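Local coordinates for protein pheromone from Euplotes raikovi Er-13 (Euplotes raikovi, PDB 6E6N) that probably acts as a secreted, disulfide-rich mating pheromone through which cells of this ciliate signal their mating type, at residues Q9-E13 and E14-A18. Residues are numbered along the deposited sequence; the frame is centred on the assembly and turned at random.
Sequences QCTNE and EGCDA
With chi1 at 59°, Asn12 places CG between its own backbone N and carbonyl carbon, and the small chi2 turns OD1 back over the start of the helix, onto Gly15. There OD1 accepts from Gly15 N at 2.9 Å, with the donor close to the extension of the side-chain carbonyl and an N-H...O angle of 143°, so the bond is somewhat bent at the hydrogen. The residue grips the first turn twice, because Asn12 O also takes the hydrogen of Cys16 N at 2.9 Å; one residue further along, Asp17 N bonds to Glu13 O at 3.0 Å, and the regular helix is under way. Glu14 bends at chi2 and brings OE1 within 3.5 Å of Asn12 CG, its carboxylate turned 22° from the amide plane. The same OE1 lies 3.8 Å from Glu13 OE1, a proximity of like charges that may be eased by the hydrogen bond from Trp35 NE1 to Glu13 OE2. Thr11 packs against the turn from the loop side: its OG1 rests 3.2 Å from Gly15 CA, against the bare backbone of the glycine, while its methyl CG2 sits 3.8 Å from Cys16 SG. Helix 24-37 packs against this corner, Cys30 being disulfide-bonded to Cys16 and touching Thr11. Upstream, Cys10 leaves helical geometry after helix 2-8, its positive phi completing a Schellman motif; its sulfur is tied to Cys38. Schellman turn and asparagine N-cap, whose side chain serves a first-turn amide lacking an earlier helical carbonyl, thus connect two helices of the disulfide-linked three-helix fold of Euplotes pheromones.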
# COMPACT_ATOMS: atom_id res chain seq x y z
N GLN A 9 -7.50 -2.89 -2.34
CA GLN A 9 -8.50 -3.11 -1.30
C GLN A 9 -8.67 -1.89 -0.36
O GLN A 9 -9.52 -1.94 0.52
CB GLN A 9 -8.04 -4.36 -0.50
CG GLN A 9 -8.13 -5.66 -1.29
CD GLN A 9 -9.55 -6.12 -1.45
OE1 GLN A 9 -10.24 -6.35 -0.45
NE2 GLN A 9 -10.03 -6.22 -2.71
N CYS A 10 -7.95 -0.79 -0.58
CA CYS A 10 -8.09 0.37 0.28
C CYS A 10 -7.79 0.08 1.74
O CYS A 10 -8.55 0.44 2.68
CB CYS A 10 -9.42 1.10 0.04
SG CYS A 10 -9.55 1.91 -1.60
N THR A 11 -6.69 -0.62 1.94
CA THR A 11 -6.11 -0.78 3.27
C THR A 11 -5.76 0.55 3.84
O THR A 11 -5.91 1.59 3.22
CB THR A 11 -4.87 -1.72 3.16
OG1 THR A 11 -4.46 -2.18 4.45
CG2 THR A 11 -3.66 -0.99 2.53
N ASN A 12 -5.35 0.53 5.11
CA ASN A 12 -4.94 1.76 5.76
C ASN A 12 -3.41 1.87 5.72
O ASN A 12 -2.70 1.05 5.09
CB ASN A 12 -5.50 1.83 7.17
CG ASN A 12 -5.09 0.70 8.06
OD1 ASN A 12 -4.16 -0.05 7.77
ND2 ASN A 12 -5.83 0.53 9.18
N GLU A 13 -2.87 2.85 6.36
CA GLU A 13 -1.46 3.14 6.22
C GLU A 13 -0.55 2.07 6.82
O GLU A 13 0.42 1.64 6.17
CB GLU A 13 -1.11 4.47 6.88
CG GLU A 13 -1.73 5.68 6.16
CD GLU A 13 -3.21 5.91 6.41
OE1 GLU A 13 -3.86 5.25 7.24
OE2 GLU A 13 -3.72 6.76 5.68
N GLU A 14 -0.92 1.55 7.97
CA GLU A 14 -0.26 0.38 8.56
C GLU A 14 -0.39 -0.85 7.67
O GLU A 14 0.52 -1.67 7.62
CB GLU A 14 -0.80 0.10 9.95
CG GLU A 14 -1.01 1.35 10.81
CD GLU A 14 -2.48 1.88 10.83
OE1 GLU A 14 -2.91 2.67 9.91
OE2 GLU A 14 -3.19 1.52 11.84
N GLY A 15 -1.52 -0.97 6.97
CA GLY A 15 -1.68 -2.05 6.07
C GLY A 15 -0.75 -1.99 4.89
O GLY A 15 -0.23 -2.99 4.44
N CYS A 16 -0.55 -0.79 4.35
CA CYS A 16 0.44 -0.64 3.32
C CYS A 16 1.83 -1.02 3.82
O CYS A 16 2.61 -1.70 3.12
CB CYS A 16 0.52 0.78 2.75
SG CYS A 16 -0.82 1.32 1.68
N ASP A 17 2.22 -0.52 5.00
CA ASP A 17 3.53 -0.84 5.50
C ASP A 17 3.78 -2.36 5.64
O ASP A 17 4.83 -2.87 5.22
CB ASP A 17 3.76 -0.18 6.87
CG ASP A 17 5.14 -0.48 7.39
OD1 ASP A 17 6.09 0.07 6.85
OD2 ASP A 17 5.24 -1.35 8.24
N ALA A 18 2.81 -3.06 6.20
CA ALA A 18 2.96 -4.50 6.45
C ALA A 18 2.91 -5.27 5.13
O ALA A 18 3.73 -6.16 4.92
CB ALA A 18 1.86 -4.98 7.37